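Local coordinates for protein Cd1 (Flavonifractor plautii, PDB 7D39) that binds flavin mononucleotide and probably acts as the ene-reductase that starts the breakdown of flavones and flavonols in gut bacteria, at residues K135-S143 with I193-I204; V150-G158 with I169-A177. All coordinates share one frame; numbering follows the deposited sequence.

How the contacts relate
Contact 1 and contact 2 lie on the two faces of one parallel sheet, their centres about 16 Å apart. Strands 138-144 and 167-174 are neighbours in that sheet; helix 184-202 packs on one face in contact 1, and helix 153-162, the crossover between the two strands, packs against the other in contact 2. The contacts meet directly where Ser-143 OG lies 2.7 Å from Thr-153 OG1 and Ser-143 O lies 2.7 Å from Phe-174 N, both probable hydrogen bonds. Bound FMN sits near one end of this layered unit: the side chain of Val-150 comes within about 4 Å of it, that of Met-142 about 10 Å.

Contact 1 (K135-S143 with I193-I204); sequences KDKVISFMS and IGRNIAEAAKDI
Asp-136 meets Ile-204 just ahead of the strand: its CB lies 3.8 Å from Ile-204 CG2, while Ile-204 CD1 rests near Asp-136 O. Ile-204, near the C-terminal end of helix 184-202, thus closes this end of the interface. Lys-137 turns its side chain to the other side of the sheet, where NZ bonds to Ala-80 O. Val-138 comes next and spreads its two methyls over the helix. With CG1 anti to the carbonyl carbon (chi1 -68°), that methyl faces Ala-200 CB and Ile-204 CG2, and CG2 is left to face Ile-197 and Ala-201. The fit is tight at Ile-197, whose CD1 is 3.5 Å from Val-138 CG2. That same CD1 reaches on to the strand backbone, 3.7 Å from Ile-139 N; Ile-197 CG1 stands anti to the Ile-197 backbone N (chi1 -165°), which directs the branch there.

Ser-140 adds the polar link. Its OG donates to a water at 2.6 Å, and the water donates in turn to Ile-193 O at 2.8 Å, bridging strand and helix. OG also bonds to Asp-170 N, so the hydroxyl is held from the adjacent strand as well. Its CB lies against Ile-193 CG2. Two residues on, selenomethionine Met-142 runs past Ile-193 in the opposite sense, CG 3.9 Å from Ile-193 CD1 with the selenium slightly farther off.

Every second residue, Val-138, Ser-140 and Met-142, points toward the helix, while Ile-139 and Phe-141 face helix 153-162 on the other side. The axes of strand 138-143 and helix 193-202 run nearly antiparallel at 169°, 8.5 Å apart. This is the alpha-on-beta layer of a flavodoxin-like fold, a five-stranded parallel sheet in strand order 2-1-3-4-5 sandwiched between helices.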
loop_
_atom_site.group_PDB
_atom_site.type_symbol
_atom_site.label_atom_id
_atom_site.label_comp_id
_atom_site.label_asym_id
_atom_site.label_seq_id
_atom_site.Cartn_x
_atom_site.Cartn_y
_atom_site.Cartn_z
ATOM N N LYS A 135 -11.689 6.358 9.211
ATOM C CA LYS A 135 -12.614 6.614 8.112
ATOM C C LYS A 135 -12.305 5.719 6.914
ATOM O O LYS A 135 -11.151 5.571 6.512
ATOM C CB LYS A 135 -12.509 8.087 7.709
ATOM C CG LYS A 135 -13.821 8.792 7.470
ATOM C CD LYS A 135 -13.664 9.889 6.405
ATOM C CE LYS A 135 -12.505 10.842 6.718
ATOM N NZ LYS A 135 -12.200 11.792 5.597
ATOM N N ASP A 136 -13.343 5.118 6.339
ATOM C CA ASP A 136 -13.161 4.371 5.101
ATOM C C ASP A 136 -12.668 5.300 3.996
ATOM O O ASP A 136 -12.930 6.502 4.009
ATOM C CB ASP A 136 -14.472 3.711 4.679
ATOM C CG ASP A 136 -14.765 2.446 5.463
ATOM O OD1 ASP A 136 -13.810 1.732 5.837
ATOM O OD2 ASP A 136 -15.954 2.160 5.699
ATOM N N LYS A 137 -11.943 4.734 3.030
ATOM C CA LYS A 137 -11.329 5.531 1.970
ATOM C C LYS A 137 -11.108 4.658 0.741
ATOM O O LYS A 137 -10.879 3.449 0.858
ATOM C CB LYS A 137 -9.987 6.157 2.419
ATOM C CG LYS A 137 -9.531 7.331 1.537
ATOM C CD LYS A 137 -8.215 7.940 1.999
ATOM C CE LYS A 137 -8.242 8.318 3.474
ATOM N NZ LYS A 137 -9.373 9.236 3.813
ATOM N N VAL A 138 -11.177 5.284 -0.443
ATOM C CA VAL A 138 -10.878 4.611 -1.707
ATOM C C VAL A 138 -9.590 5.179 -2.282
ATOM O O VAL A 138 -9.267 6.357 -2.085
ATOM C CB VAL A 138 -12.021 4.739 -2.741
ATOM C CG1 VAL A 138 -13.262 3.949 -2.304
ATOM C CG2 VAL A 138 -12.360 6.195 -2.974
ATOM N N ILE A 139 -8.856 4.333 -3.008
ATOM C CA ILE A 139 -7.562 4.690 -3.574
ATOM C C ILE A 139 -7.374 3.919 -4.873
ATOM O O ILE A 139 -7.795 2.766 -4.995
ATOM C CB ILE A 139 -6.404 4.408 -2.587
ATOM C CG1 ILE A 139 -5.064 4.894 -3.157
ATOM C CG2 ILE A 139 -6.350 2.908 -2.233
ATOM C CD1 ILE A 139 -4.014 5.236 -2.095
ATOM N N SER A 140 -6.742 4.568 -5.844
ATOM C CA SER A 140 -6.359 3.935 -7.093
ATOM C C SER A 140 -4.904 4.257 -7.389
ATOM O O SER A 140 -4.383 5.304 -6.987
ATOM C CB SER A 140 -7.251 4.389 -8.245
ATOM O OG SER A 140 -8.533 3.771 -8.148
ATOM N N PHE A 141 -4.254 3.341 -8.099
ATOM C CA PHE A 141 -2.838 3.443 -8.395
ATOM C C PHE A 141 -2.603 3.335 -9.889
ATOM O O PHE A 141 -3.312 2.620 -10.598
ATOM C CB PHE A 141 -2.051 2.339 -7.692
ATOM C CG PHE A 141 -2.164 2.375 -6.194
ATOM C CD1 PHE A 141 -1.429 3.284 -5.459
ATOM C CD2 PHE A 141 -2.987 1.489 -5.529
ATOM C CE1 PHE A 141 -1.518 3.310 -4.083
ATOM C CE2 PHE A 141 -3.067 1.499 -4.136
ATOM C CZ PHE A 141 -2.346 2.416 -3.426
HETATM N N MSE A 142 -1.584 4.034 -10.351
HETATM C CA MSE A 142 -1.097 3.861 -11.705
HETATM C C MSE A 142 0.406 3.721 -11.588
HETATM O O MSE A 142 1.035 4.521 -10.915
HETATM C CB MSE A 142 -1.478 5.046 -12.583
HETATM C CG MSE A 142 -2.971 5.322 -12.642
HETATM SE SE MSE A 142 -3.401 6.794 -13.892
HETATM C CE MSE A 142 -2.898 8.291 -12.744
ATOM N N SER A 143 0.974 2.687 -12.198
ATOM C CA SER A 143 2.415 2.500 -12.247
ATOM C C SER A 143 2.858 2.704 -13.684
ATOM O O SER A 143 2.315 2.071 -14.592
ATOM C CB SER A 143 2.819 1.106 -11.762
ATOM O OG SER A 143 2.372 0.873 -10.444
ATOM N N ILE A 193 -9.774 6.315 -15.084
ATOM C CA ILE A 193 -9.408 5.978 -13.710
ATOM C C ILE A 193 -9.802 7.109 -12.764
ATOM O O ILE A 193 -10.267 6.876 -11.639
ATOM C CB ILE A 193 -7.906 5.642 -13.635
ATOM C CG1 ILE A 193 -7.674 4.272 -14.273
ATOM C CG2 ILE A 193 -7.370 5.678 -12.193
ATOM C CD1 ILE A 193 -6.249 3.786 -14.213
ATOM N N GLY A 194 -9.664 8.352 -13.221
ATOM C CA GLY A 194 -10.079 9.480 -12.398
ATOM C C GLY A 194 -11.586 9.576 -12.244
ATOM O O GLY A 194 -12.090 9.959 -11.181
ATOM N N ARG A 195 -12.330 9.252 -13.308
ATOM C CA ARG A 195 -13.780 9.117 -13.170
ATOM C C ARG A 195 -14.124 8.047 -12.133
ATOM O O ARG A 195 -14.988 8.248 -11.275
ATOM C CB ARG A 195 -14.433 8.779 -14.520
ATOM C CG ARG A 195 -14.573 9.939 -15.515
ATOM C CD ARG A 195 -15.015 9.400 -16.876
ATOM N NE ARG A 195 -15.459 10.441 -17.802
ATOM C CZ ARG A 195 -15.505 10.302 -19.129
ATOM N NH1 ARG A 195 -15.114 9.162 -19.694
ATOM N NH2 ARG A 195 -15.930 11.305 -19.895
ATOM N N ASN A 196 -13.447 6.903 -12.201
ATOM C CA ASN A 196 -13.713 5.812 -11.271
ATOM C C ASN A 196 -13.485 6.229 -9.821
ATOM O O ASN A 196 -14.377 6.080 -8.976
ATOM C CB ASN A 196 -12.851 4.610 -11.639
ATOM C CG ASN A 196 -13.267 4.002 -12.944
ATOM O OD1 ASN A 196 -14.225 4.460 -13.547
ATOM N ND2 ASN A 196 -12.559 2.978 -13.393
ATOM N N ILE A 197 -12.297 6.750 -9.498
ATOM C CA ILE A 197 -12.051 7.103 -8.101
ATOM C C ILE A 197 -13.095 8.104 -7.616
ATOM O O ILE A 197 -13.533 8.053 -6.459
ATOM C CB ILE A 197 -10.612 7.628 -7.912
ATOM C CG1 ILE A 197 -10.236 7.646 -6.432
ATOM C CG2 ILE A 197 -10.464 9.018 -8.456
ATOM C CD1 ILE A 197 -10.298 6.285 -5.758
ATOM N N ALA A 198 -13.546 8.994 -8.499
ATOM C CA ALA A 198 -14.528 9.997 -8.111
ATOM C C ALA A 198 -15.882 9.364 -7.812
ATOM O O ALA A 198 -16.507 9.669 -6.792
ATOM C CB ALA A 198 -14.655 11.059 -9.207
ATOM N N GLU A 199 -16.364 8.490 -8.697
ATOM C CA GLU A 199 -17.634 7.822 -8.429
ATOM C C GLU A 199 -17.550 7.022 -7.139
ATOM O O GLU A 199 -18.447 7.093 -6.294
ATOM C CB GLU A 199 -18.024 6.905 -9.588
ATOM C CG GLU A 199 -18.107 7.567 -10.943
ATOM C CD GLU A 199 -19.293 8.482 -11.063
ATOM O OE1 GLU A 199 -19.541 9.262 -10.122
ATOM O OE2 GLU A 199 -19.991 8.413 -12.096
ATOM N N ALA A 200 -16.462 6.260 -6.973
ATOM C CA ALA A 200 -16.297 5.420 -5.794
ATOM C C ALA A 200 -16.407 6.232 -4.519
ATOM O O ALA A 200 -17.036 5.799 -3.554
ATOM C CB ALA A 200 -14.944 4.709 -5.846
ATOM N N ALA A 201 -15.780 7.408 -4.489
ATOM C CA ALA A 201 -15.768 8.228 -3.288
ATOM C C ALA A 201 -17.132 8.828 -2.986
ATOM O O ALA A 201 -17.385 9.212 -1.839
ATOM C CB ALA A 201 -14.730 9.333 -3.422
ATOM N N LYS A 202 -18.009 8.924 -3.986
ATOM C CA LYS A 202 -19.381 9.343 -3.724
ATOM C C LYS A 202 -20.044 8.421 -2.710
ATOM O O LYS A 202 -20.642 8.880 -1.733
ATOM C CB LYS A 202 -20.193 9.366 -5.020
ATOM C CG LYS A 202 -20.006 10.587 -5.921
ATOM C CD LYS A 202 -21.108 10.611 -6.998
ATOM C CE LYS A 202 -20.626 11.141 -8.354
ATOM N NZ LYS A 202 -20.795 12.615 -8.541
ATOM N N ASP A 203 -19.949 7.108 -2.934
ATOM C CA ASP A 203 -20.543 6.089 -2.066
ATOM C C ASP A 203 -19.458 5.054 -1.767
ATOM O O ASP A 203 -19.372 4.019 -2.426
ATOM C CB ASP A 203 -21.769 5.461 -2.738
ATOM C CG ASP A 203 -22.468 4.436 -1.857
ATOM O OD1 ASP A 203 -23.648 4.142 -2.126
ATOM O OD2 ASP A 203 -21.847 3.922 -0.901
ATOM N N ILE A 204 -18.622 5.336 -0.766
ATOM C CA ILE A 204 -17.515 4.432 -0.466
ATOM C C ILE A 204 -18.028 3.046 -0.105
ATOM O O ILE A 204 -17.373 2.040 -0.392
ATOM C CB ILE A 204 -16.633 5.020 0.652
ATOM C CG1 ILE A 204 -15.948 6.298 0.173
ATOM C CG2 ILE A 204 -15.588 4.013 1.100
ATOM C CD1 ILE A 204 -15.141 6.983 1.250
HETATM O O HOH W 1 -10.121 4.546 -10.122
#

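Contact 2 (V150-G158 with I169-A177); sequences VTRTQCDAG and IDNEVFPWA
Gln-154 reaches from the first turn of helix 153-162 to Asn-171 on the edge strand. Its CB sits 3.8 Å from Asn-171 OD1, and CG stays beside that same oxygen. Beyond CG the chain runs extended (chi2 170°), bringing CD to 3.7 Å from Asn-171 O, and at the tip NE2 donates to Asn-171 O at 2.8 Å, nearly straight at 164°. Asn-171 answers from its own side chain: ND2 gives a hydrogen to Gln-154 O at 3.0 Å. The two amide planes stand 83° apart, yet each donor group keeps its acceptor close to its own plane. Gln-154 O also takes the helical bond from Gly-158 N, which arrives from the opposite face of the carbonyl. Ala-157 CB lies 3.8 Å from Asn-171 OD1.

An alanine in place of Gln-154 would remove the amide and is likely to leave Asn-171 O without this donor and the polar tie resting on Asn-171 ND2 alone.

Toward the FMN, the contact turns apolar. Val-150, which touches the bound FMN, sets CB 3.8 Å from Val-173 CG1 and CG1 against Pro-175 CB. Apart from this apolar end, two bonds, each from a side-chain amide to a backbone carbonyl of the other element, join the crossover helix of this beta-alpha-beta unit to its second strand.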
loop_
_atom_site.group_PDB
_atom_site.type_symbol
_atom_site.label_atom_id
_atom_site.label_comp_id
_atom_site.label_asym_id
_atom_site.label_seq_id
_atom_site.Cartn_x
_atom_site.Cartn_y
_atom_site.Cartn_z
ATOM N N VAL A 150 7.990 -4.812 -15.257
ATOM C CA VAL A 150 6.881 -4.214 -14.517
ATOM C C VAL A 150 6.120 -5.216 -13.638
ATOM O O VAL A 150 4.956 -4.993 -13.295
ATOM C CB VAL A 150 5.922 -3.533 -15.507
ATOM C CG1 VAL A 150 6.685 -2.526 -16.395
ATOM C CG2 VAL A 150 5.253 -4.580 -16.366
ATOM N N THR A 151 6.766 -6.302 -13.238
ATOM C CA THR A 151 6.044 -7.443 -12.677
ATOM C C THR A 151 5.806 -7.363 -11.172
ATOM O O THR A 151 5.182 -8.274 -10.616
ATOM C CB THR A 151 6.786 -8.743 -12.984
ATOM O OG1 THR A 151 8.165 -8.603 -12.603
ATOM C CG2 THR A 151 6.712 -9.053 -14.449
ATOM N N ARG A 152 6.277 -6.322 -10.489
ATOM C CA ARG A 152 6.116 -6.243 -9.047
ATOM C C ARG A 152 5.415 -4.979 -8.571
ATOM O O ARG A 152 5.119 -4.868 -7.371
ATOM C CB ARG A 152 7.482 -6.358 -8.368
ATOM C CG ARG A 152 8.284 -7.562 -8.820
ATOM C CD ARG A 152 9.574 -7.703 -8.033
ATOM N NE ARG A 152 9.328 -8.264 -6.711
ATOM C CZ ARG A 152 10.103 -8.073 -5.646
ATOM N NH1 ARG A 152 11.188 -7.320 -5.733
ATOM N NH2 ARG A 152 9.785 -8.649 -4.488
ATOM N N THR A 153 5.126 -4.031 -9.465
ATOM C CA THR A 153 4.714 -2.713 -9.001
ATOM C C THR A 153 3.279 -2.722 -8.494
ATOM O O THR A 153 2.964 -2.040 -7.517
ATOM C CB THR A 153 4.919 -1.670 -10.115
ATOM O OG1 THR A 153 4.668 -0.359 -9.600
ATOM C CG2 THR A 153 4.008 -1.950 -11.328
ATOM N N GLN A 154 2.406 -3.510 -9.115
ATOM C CA GLN A 154 1.015 -3.565 -8.675
ATOM C C GLN A 154 0.883 -4.193 -7.295
ATOM O O GLN A 154 -0.011 -3.823 -6.523
ATOM C CB GLN A 154 0.186 -4.352 -9.684
ATOM C CG GLN A 154 -0.057 -3.640 -10.974
ATOM C CD GLN A 154 -0.661 -4.540 -12.026
ATOM O OE1 GLN A 154 -0.071 -5.550 -12.417
ATOM N NE2 GLN A 154 -1.861 -4.184 -12.478
ATOM N N CYS A 155 1.731 -5.163 -6.981
ATOM C CA CYS A 155 1.750 -5.713 -5.634
ATOM C C CYS A 155 2.309 -4.695 -4.645
ATOM O O CYS A 155 1.757 -4.532 -3.547
ATOM C CB CYS A 155 2.535 -7.022 -5.631
ATOM S SG CYS A 155 2.545 -7.925 -4.062
ATOM N N ASP A 156 3.373 -3.963 -5.021
ATOM C CA ASP A 156 3.841 -2.874 -4.162
ATOM C C ASP A 156 2.713 -1.898 -3.891
ATOM O O ASP A 156 2.511 -1.460 -2.750
ATOM C CB ASP A 156 5.022 -2.121 -4.784
ATOM C CG ASP A 156 6.259 -2.969 -4.939
ATOM O OD1 ASP A 156 6.338 -4.052 -4.341
ATOM O OD2 ASP A 156 7.178 -2.534 -5.660
ATOM N N ALA A 157 1.978 -1.521 -4.939
ATOM C CA ALA A 157 0.903 -0.559 -4.748
ATOM C C ALA A 157 -0.120 -1.101 -3.760
ATOM O O ALA A 157 -0.513 -0.420 -2.807
ATOM C CB ALA A 157 0.245 -0.224 -6.088
ATOM N N GLY A 158 -0.549 -2.340 -3.969
ATOM C CA GLY A 158 -1.492 -2.942 -3.051
ATOM C C GLY A 158 -0.994 -2.962 -1.619
ATOM O O GLY A 158 -1.782 -2.840 -0.686
ATOM N N ILE A 169 -9.613 0.831 -6.051
ATOM C CA ILE A 169 -10.570 0.844 -7.151
ATOM C C ILE A 169 -9.896 0.415 -8.450
ATOM O O ILE A 169 -10.345 -0.534 -9.110
ATOM C CB ILE A 169 -11.253 2.215 -7.277
ATOM C CG1 ILE A 169 -11.859 2.623 -5.931
ATOM C CG2 ILE A 169 -12.316 2.190 -8.380
ATOM C CD1 ILE A 169 -12.997 1.721 -5.445
ATOM N N ASP A 170 -8.814 1.089 -8.817
ATOM C CA ASP A 170 -7.990 0.680 -9.942
ATOM C C ASP A 170 -6.547 0.494 -9.491
ATOM O O ASP A 170 -6.112 1.089 -8.506
ATOM C CB ASP A 170 -8.066 1.699 -11.087
ATOM C CG ASP A 170 -9.312 1.505 -11.939
ATOM O OD1 ASP A 170 -9.399 0.444 -12.592
ATOM O OD2 ASP A 170 -10.194 2.396 -11.931
ATOM N N ASN A 171 -5.803 -0.355 -10.222
ATOM C CA ASN A 171 -4.401 -0.630 -9.917
ATOM C C ASN A 171 -3.723 -0.991 -11.246
ATOM O O ASN A 171 -3.477 -2.147 -11.581
ATOM C CB ASN A 171 -4.261 -1.737 -8.873
ATOM C CG ASN A 171 -2.862 -1.891 -8.408
ATOM O OD1 ASN A 171 -1.961 -1.261 -8.948
ATOM N ND2 ASN A 171 -2.650 -2.731 -7.403
ATOM N N GLU A 172 -3.404 0.037 -12.025
ATOM C CA GLU A 172 -3.091 -0.103 -13.442
ATOM C C GLU A 172 -1.591 0.053 -13.684
ATOM O O GLU A 172 -0.933 0.876 -13.045
ATOM C CB GLU A 172 -3.873 0.934 -14.260
ATOM C CG GLU A 172 -3.795 0.782 -15.773
ATOM C CD GLU A 172 -4.552 -0.416 -16.267
ATOM O OE1 GLU A 172 -4.069 -1.560 -16.080
ATOM O OE2 GLU A 172 -5.641 -0.211 -16.830
ATOM N N VAL A 173 -1.063 -0.737 -14.621
ATOM C CA VAL A 173 0.346 -0.711 -14.997
ATOM C C VAL A 173 0.461 -0.217 -16.429
ATOM O O VAL A 173 -0.269 -0.691 -17.308
ATOM C CB VAL A 173 1.002 -2.097 -14.870
ATOM C CG1 VAL A 173 2.388 -2.067 -15.499
ATOM C CG2 VAL A 173 1.117 -2.473 -13.439
ATOM N N PHE A 174 1.403 0.701 -16.676
ATOM C CA PHE A 174 1.644 1.244 -18.019
ATOM C C PHE A 174 3.077 0.960 -18.451
ATOM O O PHE A 174 3.988 1.752 -18.170
ATOM C CB PHE A 174 1.359 2.743 -18.073
ATOM C CG PHE A 174 -0.074 3.103 -17.776
ATOM C CD1 PHE A 174 -1.015 3.136 -18.790
ATOM C CD2 PHE A 174 -0.473 3.403 -16.481
ATOM C CE1 PHE A 174 -2.330 3.471 -18.522
ATOM C CE2 PHE A 174 -1.783 3.739 -16.207
ATOM C CZ PHE A 174 -2.713 3.778 -17.229
ATOM N N PRO A 175 3.326 -0.143 -19.150
ATOM C CA PRO A 175 4.672 -0.405 -19.662
ATOM C C PRO A 175 4.947 0.404 -20.922
ATOM O O PRO A 175 4.041 0.959 -21.549
ATOM C CB PRO A 175 4.654 -1.908 -19.953
ATOM C CG PRO A 175 3.220 -2.157 -20.366
ATOM C CD PRO A 175 2.378 -1.214 -19.507
ATOM N N TRP A 176 6.237 0.496 -21.257
ATOM C CA TRP A 176 6.708 1.208 -22.453
ATOM C C TRP A 176 6.122 2.609 -22.526
ATOM O O TRP A 176 5.619 3.037 -23.569
ATOM C CB TRP A 176 6.369 0.431 -23.734
ATOM C CG TRP A 176 6.906 -0.963 -23.746
ATOM C CD1 TRP A 176 6.188 -2.122 -23.655
ATOM C CD2 TRP A 176 8.280 -1.350 -23.854
ATOM N NE1 TRP A 176 7.034 -3.213 -23.689
ATOM C CE2 TRP A 176 8.322 -2.768 -23.812
ATOM C CE3 TRP A 176 9.480 -0.641 -23.984
ATOM C CZ2 TRP A 176 9.510 -3.485 -23.894
ATOM C CZ3 TRP A 176 10.665 -1.359 -24.057
ATOM C CH2 TRP A 176 10.668 -2.768 -24.016
ATOM N N ALA A 177 6.187 3.331 -21.404
ATOM C CA ALA A 177 5.384 4.535 -21.216
ATOM C C ALA A 177 6.207 5.824 -21.156
ATOM O O ALA A 177 5.726 6.829 -20.628
ATOM C CB ALA A 177 4.534 4.388 -19.954
#